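PDB 1RV9: conserved hypothetical protein NMB0706 from Neisseria meningitidis, which is of unknown function but belongs to the DUF152 (YfiH-like) family, also called multi-copper polyphenol oxidoreductase laccases, and may share such an activity. Local coordinates for residues 15-20 with 29-34; 69-74 with 249-254; 127-132 with 153-158. All blocks are in the same frame, centred on the assembly; numbering follows the deposited sequence.

Contact 1 (15-20 with 29-34); sequences KNFLTA and KTLITT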
ATOM      1  N   LYS A  15     -17.910  -8.615  -7.272  1.00 29.89           N
ATOM      2  CA  LYS A  15     -17.391  -7.234  -7.490  1.00 29.29           C
ATOM      3  C   LYS A  15     -15.876  -7.236  -7.683  1.00 28.06           C
ATOM      4  O   LYS A  15     -15.152  -7.982  -7.020  1.00 29.04           O
ATOM      5  CB  LYS A  15     -17.759  -6.341  -6.304  1.00 29.46           C
ATOM      6  CG  LYS A  15     -17.275  -4.904  -6.433  1.00 29.97           C
ATOM      7  CD  LYS A  15     -17.706  -4.068  -5.235  1.00 30.64           C
ATOM      8  CE  LYS A  15     -19.220  -3.978  -5.131  1.00 30.30           C
ATOM      9  NZ  LYS A  15     -19.648  -3.246  -3.906  1.00 31.87           N
ATOM     10  N   ASN A  16     -15.408  -6.392  -8.595  1.00 26.38           N
ATOM     11  CA  ASN A  16     -13.987  -6.280  -8.904  1.00 23.54           C
ATOM     12  C   ASN A  16     -13.287  -5.299  -7.978  1.00 21.75           C
ATOM     13  O   ASN A  16     -12.069  -5.148  -8.028  1.00 20.53           O
ATOM     14  CB  ASN A  16     -13.813  -5.816 -10.348  1.00 24.45           C
ATOM     15  CG  ASN A  16     -14.369  -6.804 -11.346  1.00 23.31           C
ATOM     16  OD1 ASN A  16     -14.754  -6.433 -12.453  1.00 25.92           O
ATOM     17  ND2 ASN A  16     -14.404  -8.074 -10.963  1.00 23.82           N
ATOM     18  N   PHE A  17     -14.063  -4.631  -7.135  1.00 20.13           N
ATOM     19  CA  PHE A  17     -13.507  -3.656  -6.212  1.00 19.58           C
ATOM     20  C   PHE A  17     -13.825  -4.010  -4.774  1.00 18.79           C
ATOM     21  O   PHE A  17     -14.914  -4.492  -4.460  1.00 19.01           O
ATOM     22  CB  PHE A  17     -14.053  -2.263  -6.535  1.00 19.95           C
ATOM     23  CG  PHE A  17     -13.712  -1.792  -7.913  1.00 21.51           C
ATOM     24  CD1 PHE A  17     -12.405  -1.445  -8.237  1.00 22.18           C
ATOM     25  CD2 PHE A  17     -14.689  -1.727  -8.900  1.00 22.82           C
ATOM     26  CE1 PHE A  17     -12.073  -1.041  -9.524  1.00 22.83           C
ATOM     27  CE2 PHE A  17     -14.367  -1.325 -10.193  1.00 23.92           C
ATOM     28  CZ  PHE A  17     -13.056  -0.981 -10.504  1.00 23.32           C
ATOM     29  N   LEU A  18     -12.859  -3.773  -3.899  1.00 16.42           N
ATOM     30  CA  LEU A  18     -13.030  -4.050  -2.486  1.00 14.50           C
ATOM     31  C   LEU A  18     -12.869  -2.736  -1.743  1.00 13.81           C
ATOM     32  O   LEU A  18     -12.449  -1.735  -2.325  1.00 12.35           O
ATOM     33  CB  LEU A  18     -11.965  -5.036  -2.009  1.00 16.14           C
ATOM     34  CG  LEU A  18     -11.806  -6.325  -2.815  1.00 17.04           C
ATOM     35  CD1 LEU A  18     -10.638  -7.123  -2.264  1.00 17.79           C
ATOM     36  CD2 LEU A  18     -13.093  -7.130  -2.755  1.00 17.54           C
ATOM     37  N   THR A  19     -13.223  -2.740  -0.465  1.00 14.03           N
ATOM     38  CA  THR A  19     -13.083  -1.559   0.373  1.00 14.62           C
ATOM     39  C   THR A  19     -12.504  -2.032   1.691  1.00 15.43           C
ATOM     40  O   THR A  19     -12.639  -3.204   2.055  1.00 16.35           O
ATOM     41  CB  THR A  19     -14.432  -0.853   0.635  1.00 14.77           C
ATOM     42  OG1 THR A  19     -15.323  -1.746   1.314  1.00 16.62           O
ATOM     43  CG2 THR A  19     -15.060  -0.404  -0.674  1.00 16.05           C
ATOM     44  N   ALA A  20     -11.850  -1.128   2.404  1.00 14.30           N
ATOM     45  CA  ALA A  20     -11.237  -1.473   3.674  1.00 14.41           C
ATOM     46  C   ALA A  20     -12.261  -1.777   4.754  1.00 15.96           C
ATOM     47  O   ALA A  20     -13.246  -1.056   4.913  1.00 15.38           O
ATOM     48  CB  ALA A  20     -10.328  -0.342   4.134  1.00 14.66           C
ATOM     49  N   LYS A  29     -13.398   7.355   2.495  1.00  8.43           N
ATOM     50  CA  LYS A  29     -13.669   6.328   1.507  1.00  8.25           C
ATOM     51  C   LYS A  29     -12.393   5.631   1.077  1.00  7.22           C
ATOM     52  O   LYS A  29     -11.325   6.246   1.028  1.00  7.12           O
ATOM     53  CB  LYS A  29     -14.332   6.952   0.279  1.00 10.38           C
ATOM     54  CG  LYS A  29     -15.594   7.740   0.584  1.00 13.70           C
ATOM     55  CD  LYS A  29     -16.654   6.852   1.194  1.00 15.11           C
ATOM     56  CE  LYS A  29     -17.947   7.617   1.404  1.00 17.85           C
ATOM     57  NZ  LYS A  29     -19.004   6.735   1.961  1.00 20.70           N
ATOM     58  N   THR A  30     -12.510   4.346   0.763  1.00  8.34           N
ATOM     59  CA  THR A  30     -11.365   3.575   0.307  1.00  8.00           C
ATOM     60  C   THR A  30     -11.740   2.706  -0.883  1.00  9.12           C
ATOM     61  O   THR A  30     -12.904   2.355  -1.085  1.00  9.24           O
ATOM     62  CB  THR A  30     -10.800   2.641   1.409  1.00  9.44           C
ATOM     63  OG1 THR A  30     -11.809   1.711   1.823  1.00  9.52           O
ATOM     64  CG2 THR A  30     -10.320   3.442   2.602  1.00  8.63           C
ATOM     65  N   LEU A  31     -10.736   2.372  -1.677  1.00  7.56           N
ATOM     66  CA  LEU A  31     -10.941   1.506  -2.822  1.00  7.84           C
ATOM     67  C   LEU A  31      -9.701   0.640  -2.914  1.00  8.38           C
ATOM     68  O   LEU A  31      -8.595   1.143  -3.125  1.00  8.63           O
ATOM     69  CB  LEU A  31     -11.114   2.314  -4.112  1.00  9.21           C
ATOM     70  CG  LEU A  31     -11.514   1.476  -5.333  1.00 10.84           C
ATOM     71  CD1 LEU A  31     -12.941   0.984  -5.154  1.00 13.63           C
ATOM     72  CD2 LEU A  31     -11.401   2.305  -6.604  1.00 12.17           C
ATOM     73  N   ILE A  32      -9.888  -0.658  -2.710  1.00  7.31           N
ATOM     74  CA  ILE A  32      -8.805  -1.626  -2.789  1.00  9.17           C
ATOM     75  C   ILE A  32      -9.093  -2.372  -4.081  1.00  9.32           C
ATOM     76  O   ILE A  32      -9.960  -3.241  -4.115  1.00 10.20           O
ATOM     77  CB  ILE A  32      -8.851  -2.609  -1.600  1.00  9.98           C
ATOM     78  CG1 ILE A  32      -8.766  -1.832  -0.281  1.00 13.07           C
ATOM     79  CG2 ILE A  32      -7.722  -3.629  -1.715  1.00 10.96           C
ATOM     80  CD1 ILE A  32      -7.508  -0.998  -0.125  1.00 14.28           C
ATOM     81  N   THR A  33      -8.387  -2.026  -5.151  1.00  9.62           N
ATOM     82  CA  THR A  33      -8.647  -2.679  -6.426  1.00  9.72           C
ATOM     83  C   THR A  33      -8.085  -4.088  -6.499  1.00 10.92           C
ATOM     84  O   THR A  33      -7.167  -4.454  -5.760  1.00 11.00           O
ATOM     85  CB  THR A  33      -8.091  -1.855  -7.617  1.00 10.37           C
ATOM     86  OG1 THR A  33      -6.664  -1.970  -7.666  1.00 10.44           O
ATOM     87  CG2 THR A  33      -8.466  -0.385  -7.466  1.00 10.58           C
ATOM     88  N   THR A  34      -8.676  -4.890  -7.377  1.00 10.76           N
ATOM     89  CA  THR A  34      -8.224  -6.254  -7.593  1.00 11.54           C
ATOM     90  C   THR A  34      -7.703  -6.258  -9.021  1.00 11.06           C
ATOM     91  O   THR A  34      -7.750  -5.232  -9.703  1.00 11.81           O
ATOM     92  CB  THR A  34      -9.373  -7.279  -7.467  1.00 11.17           C
ATOM     93  OG1 THR A  34     -10.318  -7.074  -8.525  1.00 12.62           O
ATOM     94  CG2 THR A  34     -10.078  -7.128  -6.124  1.00 12.64           C
TER
HETATM   95  O   HOH W   1     -10.438  -3.847  -9.419  1.00 20.17           O
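A beta hairpin at the edge of the five-stranded mixed sheet joins the short strand 17-18 to strand 28-33, antiparallel. L18 and I32 form the hydrogen-bonded pair: L18 N gives to I32 O at 3.0 Å, and I32 N to L18 O at 2.8 Å with a nearly straight N-H...O angle of 171°. F17 and T33 are the adjoining non-hydrogen-bonded pair.

Threonine hydroxyls continue the pairing beyond both ends of this ladder. T30 holds OG1 between its backbone N and carbonyl carbon (chi1 60°), where it accepts A20 N at 2.9 Å, N-H...O angle 166°. At the other end T34, with the same rotamer, donates from OG1 to N16 O at 2.6 Å, while OG1 in turn accepts from N36 N. A water accepts from T34 N (2.9 Å) and donates to N16 O, bridging the same two atoms whose direct hydrogen bond is weak.

Apolar branches pack on both faces. L18 CB sits 4.0 Å from I32 CB, and L18 CG meets the methyl T34 CG2 at 3.8 Å, the two side chains crossing at about a right angle. On the reverse face L31 CD1 rests 3.7 Å from F17 CB, and T33 CG2 lies at the edge of the F17 ring. Beta-branched I32 and T33 suit the extended backbone, while the leucines and F17 supply apolar surface.

The F17 and L31 face turns toward helix 57-71, touching Q70 and V71. T30 and I32 touch instead L122 of strand 119-125 in the second sheet, while strand 248-254 pairs with the other edge of 28-33.

Contact 2 (69-74 with 249-254); sequences QQVGLP and ASLIWL
The indole of W253 has V71 CG1 over one face, a CH-pi contact in which the methyl stands 3.8 Å from the centroid of the six-membered ring and 5° off its normal. L73 CD1 approaches the five-membered end obliquely, 3.6 Å from W253 CD1. This is helix-on-sheet packing in the alpha-beta-beta-alpha fold: the last turn of helix 57-71 and the chain leaving it lie against strand 248-254, with no hydrogen bond between the segments.

W253 places CG between its backbone N and carbonyl carbon (chi1 65°), and the plane thus offered lies beneath the helix end. Valine suits the spot over it, since its two branches serve two partners. CG1, anti to the backbone N, lands over the ring, whereas CG2 reaches L251 CD2 at 3.8 Å. As W253 and L251 are two apart in the strand, both point to the helix side; I252 between them points away from the helix and touches L122 of the second sheet.

At G72 the chain leaves helical geometry; at its phi of 88° a beta carbon would collide with V71 O, so glycine fits here. The turn brings L73 back to the strand, with its CB directed toward it and CD1 making the contact; leucine is long enough to span the distance from this turn to the indole. Around the contact, A110 of the neighbouring strand 110-115 meets both V71 and W253, and K29 also touches W253. L73 CD1 also comes within 4.0 Å of W253 CB and 4.3 Å of L254 O.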
ATOM      1  N   GLN A  69     -13.431   6.680 -12.540  1.00 16.56           N
ATOM      2  CA  GLN A  69     -14.891   6.665 -12.609  1.00 18.26           C
ATOM      3  C   GLN A  69     -15.462   6.193 -11.281  1.00 17.85           C
ATOM      4  O   GLN A  69     -16.488   6.696 -10.819  1.00 18.81           O
ATOM      5  CB  GLN A  69     -15.367   5.728 -13.722  1.00 20.24           C
ATOM      6  CG  GLN A  69     -15.064   6.218 -15.124  1.00 25.48           C
ATOM      7  CD  GLN A  69     -15.730   7.544 -15.427  1.00 27.92           C
ATOM      8  OE1 GLN A  69     -16.954   7.670 -15.355  1.00 29.73           O
ATOM      9  NE2 GLN A  69     -14.926   8.546 -15.770  1.00 29.89           N
ATOM     10  N   GLN A  70     -14.795   5.218 -10.674  1.00 15.94           N
ATOM     11  CA  GLN A  70     -15.224   4.674  -9.394  1.00 16.83           C
ATOM     12  C   GLN A  70     -14.980   5.659  -8.258  1.00 15.45           C
ATOM     13  O   GLN A  70     -15.819   5.822  -7.374  1.00 18.01           O
ATOM     14  CB  GLN A  70     -14.480   3.370  -9.095  1.00 18.79           C
ATOM     15  CG  GLN A  70     -14.941   2.170  -9.906  1.00 23.86           C
ATOM     16  CD  GLN A  70     -16.378   1.791  -9.607  1.00 23.74           C
ATOM     17  OE1 GLN A  70     -16.768   1.664  -8.447  1.00 25.61           O
ATOM     18  NE2 GLN A  70     -17.173   1.600 -10.654  1.00 26.78           N
ATOM     19  N   VAL A  71     -13.830   6.319  -8.293  1.00 13.13           N
ATOM     20  CA  VAL A  71     -13.456   7.269  -7.250  1.00 11.47           C
ATOM     21  C   VAL A  71     -14.205   8.595  -7.317  1.00 12.08           C
ATOM     22  O   VAL A  71     -14.726   9.071  -6.307  1.00 12.68           O
ATOM     23  CB  VAL A  71     -11.943   7.551  -7.293  1.00 10.24           C
ATOM     24  CG1 VAL A  71     -11.555   8.522  -6.184  1.00 10.58           C
ATOM     25  CG2 VAL A  71     -11.177   6.242  -7.151  1.00 11.68           C
ATOM     26  N   GLY A  72     -14.252   9.196  -8.503  1.00 11.44           N
ATOM     27  CA  GLY A  72     -14.943  10.466  -8.651  1.00 11.65           C
ATOM     28  C   GLY A  72     -14.047  11.654  -8.361  1.00 11.61           C
ATOM     29  O   GLY A  72     -14.516  12.787  -8.260  1.00 12.51           O
ATOM     30  N   LEU A  73     -12.751  11.388  -8.216  1.00 10.30           N
ATOM     31  CA  LEU A  73     -11.752  12.420  -7.942  1.00  8.82           C
ATOM     32  C   LEU A  73     -10.456  12.062  -8.648  1.00  9.59           C
ATOM     33  O   LEU A  73     -10.230  10.900  -8.988  1.00 10.66           O
ATOM     34  CB  LEU A  73     -11.432  12.495  -6.441  1.00 10.71           C
ATOM     35  CG  LEU A  73     -12.427  13.023  -5.412  1.00 10.86           C
ATOM     36  CD1 LEU A  73     -11.878  12.753  -4.011  1.00  9.84           C
ATOM     37  CD2 LEU A  73     -12.647  14.513  -5.623  1.00  8.83           C
ATOM     38  N   PRO A  74      -9.591  13.058  -8.899  1.00  8.94           N
ATOM     39  CA  PRO A  74      -8.329  12.716  -9.558  1.00  9.34           C
ATOM     40  C   PRO A  74      -7.528  11.872  -8.559  1.00  9.62           C
ATOM     41  O   PRO A  74      -7.641  12.066  -7.345  1.00  8.48           O
ATOM     42  CB  PRO A  74      -7.693  14.082  -9.832  1.00 10.23           C
ATOM     43  CG  PRO A  74      -8.290  14.967  -8.767  1.00 10.89           C
ATOM     44  CD  PRO A  74      -9.725  14.517  -8.730  1.00 10.18           C
ATOM     45  N   ALA A 249      -4.127  -1.212  -6.790  1.00  6.96           N
ATOM     46  CA  ALA A 249      -3.849  -0.048  -5.963  1.00  6.79           C
ATOM     47  C   ALA A 249      -4.761   0.039  -4.766  1.00  7.13           C
ATOM     48  O   ALA A 249      -5.844  -0.539  -4.750  1.00  7.59           O
ATOM     49  CB  ALA A 249      -3.980   1.213  -6.789  1.00  8.17           C
ATOM     50  N   SER A 250      -4.291   0.752  -3.752  1.00  5.91           N
ATOM     51  CA  SER A 250      -5.072   0.980  -2.549  1.00  5.91           C
ATOM     52  C   SER A 250      -5.229   2.486  -2.497  1.00  4.51           C
ATOM     53  O   SER A 250      -4.235   3.227  -2.444  1.00  5.72           O
ATOM     54  CB  SER A 250      -4.338   0.448  -1.321  1.00  6.75           C
ATOM     55  OG  SER A 250      -4.234  -0.963  -1.402  1.00  7.93           O
ATOM     56  N   LEU A 251      -6.482   2.929  -2.546  1.00  4.70           N
ATOM     57  CA  LEU A 251      -6.808   4.349  -2.559  1.00  4.67           C
ATOM     58  C   LEU A 251      -7.643   4.758  -1.364  1.00  5.07           C
ATOM     59  O   LEU A 251      -8.411   3.964  -0.822  1.00  5.47           O
ATOM     60  CB  LEU A 251      -7.582   4.705  -3.835  1.00  6.91           C
ATOM     61  CG  LEU A 251      -6.955   4.395  -5.194  1.00  9.32           C
ATOM     62  CD1 LEU A 251      -7.080   2.910  -5.498  1.00 11.96           C
ATOM     63  CD2 LEU A 251      -7.672   5.210  -6.265  1.00 11.07           C
ATOM     64  N   ILE A 252      -7.492   6.015  -0.971  1.00  4.81           N
ATOM     65  CA  ILE A 252      -8.251   6.555   0.143  1.00  5.55           C
ATOM     66  C   ILE A 252      -8.493   8.038  -0.099  1.00  5.92           C
ATOM     67  O   ILE A 252      -7.642   8.743  -0.644  1.00  5.95           O
ATOM     68  CB  ILE A 252      -7.507   6.331   1.490  1.00  5.73           C
ATOM     69  CG1 ILE A 252      -8.393   6.774   2.655  1.00  6.19           C
ATOM     70  CG2 ILE A 252      -6.181   7.088   1.501  1.00  6.20           C
ATOM     71  CD1 ILE A 252      -7.867   6.324   4.004  1.00  6.25           C
ATOM     72  N   TRP A 253      -9.678   8.504   0.273  1.00  6.31           N
ATOM     73  CA  TRP A 253      -9.996   9.907   0.101  1.00  6.21           C
ATOM     74  C   TRP A 253     -11.080  10.346   1.059  1.00  6.68           C
ATOM     75  O   TRP A 253     -11.758   9.519   1.671  1.00  6.80           O
ATOM     76  CB  TRP A 253     -10.425  10.191  -1.348  1.00  6.97           C
ATOM     77  CG  TRP A 253     -11.705   9.522  -1.801  1.00  6.98           C
ATOM     78  CD1 TRP A 253     -12.954  10.078  -1.854  1.00  6.97           C
ATOM     79  CD2 TRP A 253     -11.838   8.191  -2.315  1.00  5.99           C
ATOM     80  NE1 TRP A 253     -13.855   9.177  -2.375  1.00  6.89           N
ATOM     81  CE2 TRP A 253     -13.197   8.010  -2.662  1.00  6.31           C
ATOM     82  CE3 TRP A 253     -10.943   7.132  -2.510  1.00  7.22           C
ATOM     83  CZ2 TRP A 253     -13.677   6.811  -3.206  1.00  7.62           C
ATOM     84  CZ3 TRP A 253     -11.420   5.939  -3.048  1.00  6.70           C
ATOM     85  CH2 TRP A 253     -12.778   5.790  -3.387  1.00  8.37           C
ATOM     86  N   LEU A 254     -11.197  11.658   1.212  1.00  7.46           N
ATOM     87  CA  LEU A 254     -12.212  12.255   2.063  1.00  8.55           C
ATOM     88  C   LEU A 254     -13.360  12.652   1.148  1.00 11.98           C
ATOM     89  O   LEU A 254     -13.147  13.215   0.073  1.00 11.09           O
ATOM     90  CB  LEU A 254     -11.663  13.497   2.766  1.00  9.22           C
ATOM     91  CG  LEU A 254     -10.600  13.249   3.831  1.00 10.36           C
ATOM     92  CD1 LEU A 254      -9.892  14.557   4.160  1.00 10.68           C
ATOM     93  CD2 LEU A 254     -11.258  12.648   5.077  1.00  9.51           C
TER

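Contact 3 (127-132 with 153-158); sequences AGTAVA and MKVPPV
The chain passes from an irregular turn into extended strand at 131-132, while the opposing segment turns out of helix 145-153 through K154, whose phi of 57° is left-handed; A130 and M153 bring their CA atoms to 6.5 Å. Residues 127-130 belong to the turn of the beta hairpin formed by strands 119-125 and 131-136. The other segment lies late in the helical connection that carries the chain from strand 131-136 to strand 160-164, which is parallel to it, on the far side of 119-125: a beta-alpha-beta crossover.

The contact is apolar, without hydrogen bonds, and M153 carries most of it. CG stands anti to the carbonyl carbon (chi1 -68°), the chain runs extended through chi2 and then bends at chi3 (76°), folding CE back along the strand. CE therefore lies against the backbone, 3.7 Å from A130 O, and 4.1 Å from A130 CB. SD sits beside the next residue on this face, 3.8 Å from A132 CB. Small alanines suit these two places because the long, flexible methionine can lie close along the strand; F123, V103 and M160 also touch M153.

V131, between the alanines, points away and packs on I252 and L254 of the other sheet. The hairpin turn is secured by D125, whose OD1 accepts the backbone N-H groups of T129 and A130. V155 reaches back after the helix with CG1, beside its backbone N, 4.3 Å from A130 CB. The same methyl slides past the T129 side chain, with V155 CG1 4.1 Å from T129 OG1.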
ATOM      1  N   ALA A 127     -12.014  11.192  13.394  1.00 11.41           N
ATOM      2  CA  ALA A 127     -12.918  12.288  13.044  1.00 11.69           C
ATOM      3  C   ALA A 127     -13.048  12.539  11.546  1.00 11.20           C
ATOM      4  O   ALA A 127     -13.906  13.306  11.114  1.00 11.31           O
ATOM      5  CB  ALA A 127     -12.474  13.567  13.746  1.00 14.25           C
ATOM      6  N   GLY A 128     -12.190  11.901  10.754  1.00 10.66           N
ATOM      7  CA  GLY A 128     -12.252  12.075   9.315  1.00 10.93           C
ATOM      8  C   GLY A 128     -11.816  13.441   8.821  1.00 11.30           C
ATOM      9  O   GLY A 128     -12.566  14.122   8.114  1.00 12.02           O
ATOM     10  N   THR A 129     -10.604  13.850   9.183  1.00 10.67           N
ATOM     11  CA  THR A 129     -10.091  15.145   8.741  1.00 11.48           C
ATOM     12  C   THR A 129      -8.811  14.990   7.924  1.00 10.74           C
ATOM     13  O   THR A 129      -8.347  15.941   7.300  1.00 10.86           O
ATOM     14  CB  THR A 129      -9.782  16.077   9.928  1.00 12.27           C
ATOM     15  OG1 THR A 129      -8.611  15.614  10.609  1.00 12.24           O
ATOM     16  CG2 THR A 129     -10.958  16.111  10.903  1.00 12.98           C
ATOM     17  N   ALA A 130      -8.240  13.792   7.926  1.00 10.04           N
ATOM     18  CA  ALA A 130      -7.011  13.550   7.179  1.00  9.90           C
ATOM     19  C   ALA A 130      -6.872  12.087   6.787  1.00  9.42           C
ATOM     20  O   ALA A 130      -7.288  11.196   7.525  1.00  9.63           O
ATOM     21  CB  ALA A 130      -5.803  13.981   8.008  1.00 11.17           C
ATOM     22  N   VAL A 131      -6.296  11.853   5.611  1.00  8.16           N
ATOM     23  CA  VAL A 131      -6.068  10.501   5.110  1.00  6.93           C
ATOM     24  C   VAL A 131      -4.675  10.421   4.495  1.00  6.54           C
ATOM     25  O   VAL A 131      -4.021  11.445   4.277  1.00  6.24           O
ATOM     26  CB  VAL A 131      -7.103  10.096   4.026  1.00  7.22           C
ATOM     27  CG1 VAL A 131      -8.498  10.093   4.616  1.00  8.38           C
ATOM     28  CG2 VAL A 131      -7.020  11.046   2.839  1.00  7.30           C
ATOM     29  N   ALA A 132      -4.218   9.202   4.237  1.00  6.59           N
ATOM     30  CA  ALA A 132      -2.908   8.991   3.635  1.00  6.42           C
ATOM     31  C   ALA A 132      -2.768   7.564   3.131  1.00  6.57           C
ATOM     32  O   ALA A 132      -3.462   6.661   3.591  1.00  5.79           O
ATOM     33  CB  ALA A 132      -1.801   9.287   4.650  1.00  7.48           C
ATOM     34  N   MET A 153       0.778  13.693   8.542  1.00 11.87           N
ATOM     35  CA  MET A 153      -0.664  13.836   8.723  1.00 12.40           C
ATOM     36  C   MET A 153      -1.035  14.878   9.769  1.00 14.58           C
ATOM     37  O   MET A 153      -2.125  15.453   9.727  1.00 13.98           O
ATOM     38  CB  MET A 153      -1.280  12.491   9.098  1.00 12.29           C
ATOM     39  CG  MET A 153      -1.239  11.481   7.968  1.00 11.32           C
ATOM     40  SD  MET A 153      -2.037   9.939   8.412  1.00 11.83           S
ATOM     41  CE  MET A 153      -3.761  10.419   8.291  1.00 12.24           C
ATOM     42  N   LYS A 154      -0.129  15.108  10.709  1.00 16.68           N
ATOM     43  CA  LYS A 154      -0.338  16.091  11.765  1.00 17.65           C
ATOM     44  C   LYS A 154      -1.585  15.891  12.616  1.00 18.59           C
ATOM     45  O   LYS A 154      -2.248  16.857  12.998  1.00 20.40           O
ATOM     46  CB  LYS A 154      -0.358  17.498  11.176  1.00 17.78           C
ATOM     47  CG  LYS A 154       0.938  17.907  10.514  1.00 21.14           C
ATOM     48  CD  LYS A 154       0.908  19.385  10.172  1.00 24.64           C
ATOM     49  CE  LYS A 154       2.167  19.818   9.448  1.00 26.55           C
ATOM     50  NZ  LYS A 154       2.247  19.234   8.082  1.00 29.41           N
ATOM     51  N   VAL A 155      -1.912  14.639  12.898  1.00 18.26           N
ATOM     52  CA  VAL A 155      -3.048  14.331  13.750  1.00 18.71           C
ATOM     53  C   VAL A 155      -2.509  13.405  14.832  1.00 17.83           C
ATOM     54  O   VAL A 155      -1.531  12.691  14.615  1.00 17.66           O
ATOM     55  CB  VAL A 155      -4.196  13.642  12.971  1.00 20.27           C
ATOM     56  CG1 VAL A 155      -4.961  14.677  12.157  1.00 20.64           C
ATOM     57  CG2 VAL A 155      -3.643  12.570  12.058  1.00 20.47           C
ATOM     58  N   PRO A 156      -3.126  13.417  16.021  1.00 16.62           N
ATOM     59  CA  PRO A 156      -2.672  12.560  17.123  1.00 16.35           C
ATOM     60  C   PRO A 156      -2.635  11.087  16.732  1.00 16.44           C
ATOM     61  O   PRO A 156      -3.633  10.539  16.275  1.00 16.59           O
ATOM     62  CB  PRO A 156      -3.703  12.830  18.214  1.00 16.82           C
ATOM     63  CG  PRO A 156      -4.114  14.245  17.941  1.00 17.01           C
ATOM     64  CD  PRO A 156      -4.268  14.246  16.440  1.00 16.26           C
ATOM     65  N   PRO A 157      -1.484  10.424  16.918  1.00 16.00           N
ATOM     66  CA  PRO A 157      -1.400   9.007  16.559  1.00 15.32           C
ATOM     67  C   PRO A 157      -2.506   8.150  17.175  1.00 15.18           C
ATOM     68  O   PRO A 157      -3.002   7.224  16.541  1.00 14.39           O
ATOM     69  CB  PRO A 157      -0.013   8.610  17.056  1.00 16.81           C
ATOM     70  CG  PRO A 157       0.776   9.864  16.830  1.00 16.67           C
ATOM     71  CD  PRO A 157      -0.168  10.937  17.339  1.00 16.75           C
ATOM     72  N   VAL A 158      -2.901   8.463  18.406  1.00 15.14           N
ATOM     73  CA  VAL A 158      -3.933   7.684  19.074  1.00 15.27           C
ATOM     74  C   VAL A 158      -5.277   7.801  18.354  1.00 15.81           C
ATOM     75  O   VAL A 158      -6.130   6.916  18.461  1.00 16.30           O
ATOM     76  CB  VAL A 158      -4.089   8.115  20.559  1.00 16.36           C
ATOM     77  CG1 VAL A 158      -4.873   9.410  20.657  1.00 17.20           C
ATOM     78  CG2 VAL A 158      -4.755   7.010  21.352  1.00 17.32           C
TER

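How the contacts relate
The chain visits contact 1 first, then opens contact 2, within whose long loop contact 3 is nested. Contacts 1 and 2 have centres about 10 Å apart and share the five-stranded sheet, where strands 28-33 and 248-254 are neighbours, probably bonded through L31 O to L251 N and T33 OG1 to A249 N. The chain's C-terminal strand is thereby fixed to its N-terminal hairpin. Contact 3, about 18 Å from contact 2 and 21 Å from contact 1 between centres, belongs to the six-stranded sheet. I252 and L254 of contact 2 touch A132, V131 and the hairpin turn, so helix, sheet, sheet and helix are layered, as an alpha-beta-beta-alpha fold implies.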